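Side-chain contacts in MmcR (PDB 3GWZ), which transfers the methyl group of S-adenosyl-L-methionine to the quinone hydroxyl of demethylmitomycins, forming the methoxy group of mitomycins A and B: residues 102-106 against 107-111; 272-275 against 276-279. One frame throughout, in Å; residues are numbered along the deposited sequence.

How the contacts relate
Contact 1 (102-106 with 107-111) comes first along the chain and contact 2 (272-275 with 276-279) follows it. They share no sheet. Contact 1 is a beta hairpin within the dimerisation domain, made of two strands of a small three-stranded antiparallel sheet, whereas contact 2 is most of strand 271-275, in the middle of the seven-stranded mixed sheet of the O-methyltransferase domain, and the loop that follows. The centres of contact 1 and contact 2 are about 47 Å apart, on opposite sides of the chain's centre. Between the nearest atoms of contact 1 and contact 2 the distance is about 32 Å. The separation is consistent with a division of labour between dimerisation and catalysis: the hairpin packs against the second subunit of the homodimer, while the strand end holds the cofactor product.

Contact 1: 102-106 against 107-111; sequences DDLGH and DDLFA
Asp103 and Phe110 pair across the hairpin, the carboxylate lying obliquely to the ring with Asp103 CG 3.7 Å from Phe110 CE1. The planes of the two groups are inclined at 40°. The Asp103 carboxylate, its CG anti to the backbone N (chi1 178°), also reaches ahead into the turn, where OD1 accepts the N-H of Gly105 (an Asx turn), and a water donates to both this oxygen and Leu109 O. Beneath that water, Phe110 is buried, packed on Leu92 of helix 85-97. On the sheet face of Asp102 and Ala111, Leu104 spreads its methyls, CD1 reaching Leu109 CB and CD2 reaching Ala111 CB, each at 4.0 Å. This is an antiparallel beta hairpin closed by a type I' turn from His106 to Leu109, with Asp102 and Ala111 as a hydrogen-bonded pair. Whereas Leu109 and Phe110 are buried, Asp103, Gly105 and Asp107 are exposed, with the water at the Asp103 side. His106 ND1 donates to Asp107 OD2 at 2.7 Å, the acceptor close to the imidazole plane and using its anti lone pair; ring and carboxylate stand nearly perpendicular, at 89°. Thr246 of the second subunit packs on both residues, and its Gly247 on Leu104 and Leu109.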
ATOM      1  N   ASP A 102       9.074   9.027 -14.484  1.00 20.07           N
ATOM      2  CA  ASP A 102       9.561   8.934 -15.862  1.00 19.54           C
ATOM      3  C   ASP A 102       8.454   9.367 -16.822  1.00 18.91           C
ATOM      4  O   ASP A 102       7.297   8.972 -16.673  1.00 17.80           O
ATOM      5  CB  ASP A 102       9.974   7.493 -16.206  1.00 29.94           C
ATOM      6  CG  ASP A 102      11.362   7.122 -15.688  1.00 25.92           C
ATOM      7  OD1 ASP A 102      12.171   8.028 -15.381  1.00 30.22           O
ATOM      8  OD2 ASP A 102      11.645   5.905 -15.600  1.00 33.86           O
ATOM      9  N   ASP A 103       8.807  10.185 -17.804  1.00 17.05           N
ATOM     10  CA  ASP A 103       7.894  10.508 -18.893  1.00 17.96           C
ATOM     11  C   ASP A 103       8.164   9.480 -19.995  1.00 19.69           C
ATOM     12  O   ASP A 103       9.256   9.449 -20.542  1.00 18.73           O
ATOM     13  CB  ASP A 103       8.179  11.928 -19.398  1.00 23.49           C
ATOM     14  CG  ASP A 103       7.292  12.331 -20.564  1.00 23.40           C
ATOM     15  OD1 ASP A 103       6.722  11.443 -21.234  1.00 22.79           O
ATOM     16  OD2 ASP A 103       7.172  13.546 -20.819  1.00 25.44           O
ATOM     17  N   LEU A 104       7.197   8.617 -20.296  1.00 23.04           N
ATOM     18  CA  LEU A 104       7.463   7.531 -21.248  1.00 21.12           C
ATOM     19  C   LEU A 104       7.625   8.043 -22.684  1.00 25.04           C
ATOM     20  O   LEU A 104       8.145   7.335 -23.545  1.00 25.37           O
ATOM     21  CB  LEU A 104       6.403   6.427 -21.162  1.00 19.26           C
ATOM     22  CG  LEU A 104       6.375   5.638 -19.841  1.00 18.06           C
ATOM     23  CD1 LEU A 104       5.656   4.313 -20.021  1.00 16.76           C
ATOM     24  CD2 LEU A 104       7.778   5.414 -19.283  1.00 21.88           C
ATOM     25  N   GLY A 105       7.185   9.275 -22.928  1.00 21.89           N
ATOM     26  CA  GLY A 105       7.338   9.904 -24.227  1.00 22.25           C
ATOM     27  C   GLY A 105       6.404   9.356 -25.294  1.00 32.26           C
ATOM     28  O   GLY A 105       6.619   9.587 -26.483  1.00 27.14           O
ATOM     29  N   HIS A 106       5.376   8.620 -24.878  1.00 20.84           N
ATOM     30  CA  HIS A 106       4.340   8.168 -25.806  1.00 24.19           C
ATOM     31  C   HIS A 106       3.015   7.938 -25.092  1.00 22.94           C
ATOM     32  O   HIS A 106       2.984   7.592 -23.907  1.00 20.54           O
ATOM     33  CB  HIS A 106       4.771   6.895 -26.549  1.00 23.71           C
ATOM     34  CG  HIS A 106       4.931   5.693 -25.664  1.00 21.99           C
ATOM     35  ND1 HIS A 106       3.882   4.858 -25.343  1.00 19.83           N
ATOM     36  CD2 HIS A 106       6.022   5.180 -25.046  1.00 19.63           C
ATOM     37  CE1 HIS A 106       4.319   3.885 -24.563  1.00 21.69           C
ATOM     38  NE2 HIS A 106       5.613   4.059 -24.366  1.00 24.51           N
ATOM     39  N   ASP A 107       1.924   8.153 -25.815  1.00 21.96           N
ATOM     40  CA  ASP A 107       0.590   7.839 -25.318  1.00 21.01           C
ATOM     41  C   ASP A 107       0.222   8.609 -24.044  1.00 23.18           C
ATOM     42  O   ASP A 107      -0.691   8.222 -23.317  1.00 19.53           O
ATOM     43  CB  ASP A 107       0.455   6.319 -25.127  1.00 23.64           C
ATOM     44  CG  ASP A 107       0.536   5.565 -26.451  1.00 23.15           C
ATOM     45  OD1 ASP A 107      -0.382   5.725 -27.279  1.00 24.71           O
ATOM     46  OD2 ASP A 107       1.525   4.843 -26.679  1.00 23.04           O
ATOM     47  N   ASP A 108       0.930   9.704 -23.790  1.00 21.92           N
ATOM     48  CA  ASP A 108       0.655  10.558 -22.634  1.00 18.29           C
ATOM     49  C   ASP A 108       0.919   9.828 -21.321  1.00 18.77           C
ATOM     50  O   ASP A 108       0.352  10.170 -20.280  1.00 20.70           O
ATOM     51  CB  ASP A 108      -0.786  11.080 -22.669  1.00 20.12           C
ATOM     52  CG  ASP A 108      -1.003  12.258 -21.723  1.00 25.22           C
ATOM     53  OD1 ASP A 108      -0.041  13.028 -21.514  1.00 22.93           O
ATOM     54  OD2 ASP A 108      -2.124  12.416 -21.187  1.00 22.89           O
ATOM     55  N   LEU A 109       1.795   8.832 -21.370  1.00 14.12           N
ATOM     56  CA  LEU A 109       2.061   7.986 -20.210  1.00 20.44           C
ATOM     57  C   LEU A 109       3.175   8.485 -19.297  1.00 18.39           C
ATOM     58  O   LEU A 109       4.185   9.016 -19.753  1.00 18.99           O
ATOM     59  CB  LEU A 109       2.402   6.567 -20.667  1.00 18.02           C
ATOM     60  CG  LEU A 109       1.234   5.794 -21.269  1.00 20.52           C
ATOM     61  CD1 LEU A 109       1.742   4.495 -21.868  1.00 21.86           C
ATOM     62  CD2 LEU A 109       0.182   5.533 -20.202  1.00 19.61           C
ATOM     63  N   PHE A 110       2.981   8.289 -17.999  1.00 17.43           N
ATOM     64  CA  PHE A 110       4.014   8.537 -17.013  1.00 17.82           C
ATOM     65  C   PHE A 110       4.145   7.319 -16.112  1.00 17.19           C
ATOM     66  O   PHE A 110       3.185   6.573 -15.941  1.00 19.12           O
ATOM     67  CB  PHE A 110       3.672   9.785 -16.193  1.00 17.51           C
ATOM     68  CG  PHE A 110       3.726  11.046 -16.989  1.00 15.58           C
ATOM     69  CD1 PHE A 110       4.883  11.807 -17.019  1.00 18.13           C
ATOM     70  CD2 PHE A 110       2.635  11.460 -17.732  1.00 18.00           C
ATOM     71  CE1 PHE A 110       4.941  12.980 -17.766  1.00 16.22           C
ATOM     72  CE2 PHE A 110       2.687  12.617 -18.474  1.00 21.87           C
ATOM     73  CZ  PHE A 110       3.847  13.376 -18.493  1.00 14.94           C
ATOM     74  N   ALA A 111       5.330   7.116 -15.545  1.00 18.42           N
ATOM     75  CA  ALA A 111       5.594   5.929 -14.730  1.00 20.63           C
ATOM     76  C   ALA A 111       6.349   6.256 -13.454  1.00 23.54           C
ATOM     77  O   ALA A 111       7.039   7.269 -13.367  1.00 18.18           O
ATOM     78  CB  ALA A 111       6.378   4.895 -15.531  1.00 19.14           C
TER
HETATM   79  O   HOH W   1       4.108  11.001 -21.659  1.00 26.71           O

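Contact 2: 272-275 against 276-279; sequences YLIK and HVLH. With SAH (S-adenosyl-L-homocysteine), chain G.
Ile274 reaches forward from the strand to meet Val277 of the loop and Leu278 at the start of the 3-10 turn. Because the side chain points away from its own backbone N (chi1 -172°) and stays extended beyond, Ile274 CG1 lies 3.6 Å from Val277 CB, and Ile274 CD1 continues to Leu278 CD2 at 3.7 Å. Both neighbours cross the isoleucine at about a right angle. A water bridges the bend, donating to Ile274 O and accepting from Val277 N.

Lys275 starts out extended but bends at its last two torsions (chi3 80°, chi4 70°), which brings the ammonium to the carboxylate of S-adenosyl-L-homocysteine. Lys275 NZ donates to the carboxylate oxygen OXT at 2.7 Å, while the ligand's amino N donates to Lys275 O at 2.8 Å, giving one residue a hold on both polar groups. NZ also hydrogen-bonds to Ser187 and forms a salt bridge to Glu190. The His276 ring lies obliquely beside the lysine chain, His276 CD2 3.8 Å from Lys275 CG. Its two nitrogens are both engaged, ND1 with Asp307 and NE2 with Glu190, which should fix the rotation of the ring. Glu190 thus ties the lysine to the histidine.

As in other class I methyltransferases, the cofactor lies at the C-terminal ends of the parallel strands. Here the loop then enters the 3-10 turn bearing His279, the probable proton acceptor. Strand 271-275 runs between 205-209 and 302-308, and Ile289 of helix 283-296 packs on both Ile274 and Leu278.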
ATOM      1  N   TYR A 272      17.456   8.728  32.270  1.00 17.92           N
ATOM      2  CA  TYR A 272      16.553   9.650  31.600  1.00 14.48           C
ATOM      3  C   TYR A 272      17.018   9.828  30.164  1.00 15.39           C
ATOM      4  O   TYR A 272      18.220   9.884  29.897  1.00 15.25           O
ATOM      5  CB  TYR A 272      16.530  10.997  32.326  1.00 14.52           C
ATOM      6  CG  TYR A 272      15.890  10.894  33.692  1.00 17.07           C
ATOM      7  CD1 TYR A 272      14.547  11.188  33.868  1.00 17.33           C
ATOM      8  CD2 TYR A 272      16.622  10.459  34.794  1.00 20.56           C
ATOM      9  CE1 TYR A 272      13.944  11.066  35.105  1.00 21.80           C
ATOM     10  CE2 TYR A 272      16.031  10.343  36.044  1.00 17.89           C
ATOM     11  CZ  TYR A 272      14.697  10.642  36.195  1.00 19.77           C
ATOM     12  OH  TYR A 272      14.100  10.528  37.434  1.00 20.75           O
ATOM     13  N   LEU A 273      16.069   9.899  29.239  1.00 15.26           N
ATOM     14  CA  LEU A 273      16.412  10.077  27.836  1.00 15.93           C
ATOM     15  C   LEU A 273      15.689  11.309  27.320  1.00 15.21           C
ATOM     16  O   LEU A 273      14.543  11.556  27.684  1.00 14.36           O
ATOM     17  CB  LEU A 273      16.016   8.851  27.013  1.00 14.44           C
ATOM     18  CG  LEU A 273      16.740   7.531  27.313  1.00 18.99           C
ATOM     19  CD1 LEU A 273      16.152   6.884  28.545  1.00 20.89           C
ATOM     20  CD2 LEU A 273      16.626   6.590  26.133  1.00 22.66           C
ATOM     21  N   ILE A 274      16.369  12.088  26.487  1.00 14.74           N
ATOM     22  CA  ILE A 274      15.771  13.289  25.902  1.00 13.71           C
ATOM     23  C   ILE A 274      16.346  13.473  24.492  1.00 13.73           C
ATOM     24  O   ILE A 274      17.481  13.889  24.318  1.00 14.76           O
ATOM     25  CB  ILE A 274      15.965  14.527  26.811  1.00 15.17           C
ATOM     26  CG1 ILE A 274      15.167  15.729  26.293  1.00 11.78           C
ATOM     27  CG2 ILE A 274      17.445  14.883  26.981  1.00 14.08           C
ATOM     28  CD1 ILE A 274      14.979  16.827  27.354  1.00 13.65           C
ATOM     29  N   LYS A 275      15.555  13.113  23.491  1.00 15.77           N
ATOM     30  CA  LYS A 275      16.046  13.017  22.119  1.00 12.78           C
ATOM     31  C   LYS A 275      15.319  14.018  21.238  1.00 13.24           C
ATOM     32  O   LYS A 275      14.090  14.007  21.188  1.00 12.47           O
ATOM     33  CB  LYS A 275      15.815  11.594  21.579  1.00 11.65           C
ATOM     34  CG  LYS A 275      16.184  11.408  20.114  1.00 14.75           C
ATOM     35  CD  LYS A 275      16.300   9.929  19.724  1.00 14.34           C
ATOM     36  CE  LYS A 275      14.939   9.272  19.476  1.00 14.87           C
ATOM     37  NZ  LYS A 275      14.272   9.754  18.225  1.00 15.42           N
ATOM     38  N   HIS A 276      16.088  14.874  20.562  1.00 11.73           N
ATOM     39  CA  HIS A 276      15.560  15.882  19.651  1.00 13.04           C
ATOM     40  C   HIS A 276      14.525  16.767  20.335  1.00 16.92           C
ATOM     41  O   HIS A 276      13.514  17.157  19.737  1.00 14.38           O
ATOM     42  CB  HIS A 276      14.980  15.230  18.388  1.00 15.19           C
ATOM     43  CG  HIS A 276      16.007  14.540  17.546  1.00 13.07           C
ATOM     44  ND1 HIS A 276      17.253  15.080  17.303  1.00 17.82           N
ATOM     45  CD2 HIS A 276      15.974  13.356  16.888  1.00 14.11           C
ATOM     46  CE1 HIS A 276      17.944  14.257  16.534  1.00 15.15           C
ATOM     47  NE2 HIS A 276      17.189  13.204  16.267  1.00 17.07           N
ATOM     48  N   VAL A 277      14.782  17.076  21.598  1.00 11.34           N
ATOM     49  CA  VAL A 277      13.918  17.983  22.332  1.00  9.55           C
ATOM     50  C   VAL A 277      14.656  19.283  22.603  1.00 12.50           C
ATOM     51  O   VAL A 277      14.166  20.362  22.271  1.00 10.31           O
ATOM     52  CB  VAL A 277      13.391  17.352  23.649  1.00 14.63           C
ATOM     53  CG1 VAL A 277      12.827  18.435  24.592  1.00 10.53           C
ATOM     54  CG2 VAL A 277      12.330  16.308  23.340  1.00 11.69           C
ATOM     55  N   LEU A 278      15.852  19.187  23.180  1.00 12.23           N
ATOM     56  CA  LEU A 278      16.546  20.394  23.615  1.00 13.68           C
ATOM     57  C   LEU A 278      16.843  21.330  22.450  1.00 14.01           C
ATOM     58  O   LEU A 278      16.888  22.539  22.630  1.00 12.13           O
ATOM     59  CB  LEU A 278      17.827  20.059  24.378  1.00 13.02           C
ATOM     60  CG  LEU A 278      17.569  19.281  25.668  1.00 14.97           C
ATOM     61  CD1 LEU A 278      18.879  19.004  26.389  1.00 17.39           C
ATOM     62  CD2 LEU A 278      16.594  20.051  26.570  1.00 13.20           C
ATOM     63  N   HIS A 279      17.030  20.783  21.253  1.00 12.19           N
ATOM     64  CA  HIS A 279      17.327  21.649  20.116  1.00 13.17           C
ATOM     65  C   HIS A 279      16.123  22.483  19.647  1.00 13.11           C
ATOM     66  O   HIS A 279      16.265  23.370  18.797  1.00 12.43           O
ATOM     67  CB  HIS A 279      18.009  20.878  18.975  1.00 13.67           C
ATOM     68  CG  HIS A 279      17.112  19.936  18.234  1.00 13.00           C
ATOM     69  ND1 HIS A 279      17.534  19.238  17.121  1.00 14.75           N
ATOM     70  CD2 HIS A 279      15.815  19.594  18.421  1.00 13.03           C
ATOM     71  CE1 HIS A 279      16.542  18.495  16.663  1.00 14.85           C
ATOM     72  NE2 HIS A 279      15.485  18.694  17.431  1.00 14.25           N
TER
HETATM   73  N   SAH G 352      11.668  12.515  21.351  1.00 12.43           N
HETATM   74  CA  SAH G 352      10.816  12.357  20.123  1.00 10.20           C
HETATM   75  CB  SAH G 352      10.101  13.651  19.688  1.00 11.62           C
HETATM   76  CG  SAH G 352      11.001  14.859  19.366  1.00 16.88           C
HETATM   77  SD  SAH G 352      10.052  16.245  18.752  1.00  7.27           S
HETATM   78  C   SAH G 352      11.666  11.850  18.992  1.00 18.92           C
HETATM   79  O   SAH G 352      11.128  11.359  17.995  1.00 17.14           O
HETATM   80  OXT SAH G 352      12.902  11.907  19.047  1.00 16.00           O
HETATM   81  C5' SAH G 352       9.897  17.194  20.252  1.00 12.17           C
HETATM   82  C4' SAH G 352       8.739  16.737  21.163  1.00 12.98           C
HETATM   83  O4' SAH G 352       8.590  17.566  22.340  1.00 12.80           O
HETATM   84  C3' SAH G 352       7.346  16.696  20.524  1.00 12.81           C
HETATM   85  O3' SAH G 352       6.899  15.332  20.468  1.00 13.26           O
HETATM   86  C2' SAH G 352       6.433  17.500  21.453  1.00 11.76           C
HETATM   87  O2' SAH G 352       5.164  16.880  21.697  1.00 12.62           O
HETATM   88  C1' SAH G 352       7.208  17.501  22.750  1.00 12.81           C
HETATM   89  N9  SAH G 352       6.952  18.664  23.628  1.00 13.86           N
HETATM   90  C8  SAH G 352       6.988  19.967  23.268  1.00 13.93           C
HETATM   91  N7  SAH G 352       6.740  20.763  24.339  1.00 14.01           N
HETATM   92  C5  SAH G 352       6.559  19.949  25.407  1.00 15.60           C
HETATM   93  C6  SAH G 352       6.277  20.132  26.844  1.00 17.12           C
HETATM   94  N6  SAH G 352       6.142  21.389  27.330  1.00 11.24           N
HETATM   95  N1  SAH G 352       6.155  19.022  27.622  1.00 13.76           N
HETATM   96  C2  SAH G 352       6.292  17.788  27.117  1.00 16.26           C
HETATM   97  N3  SAH G 352       6.554  17.547  25.814  1.00 15.46           N
HETATM   98  C4  SAH G 352       6.697  18.570  24.935  1.00 13.53           C
HETATM   99  O   HOH W   2      17.369  16.545  23.063  1.00 14.09           O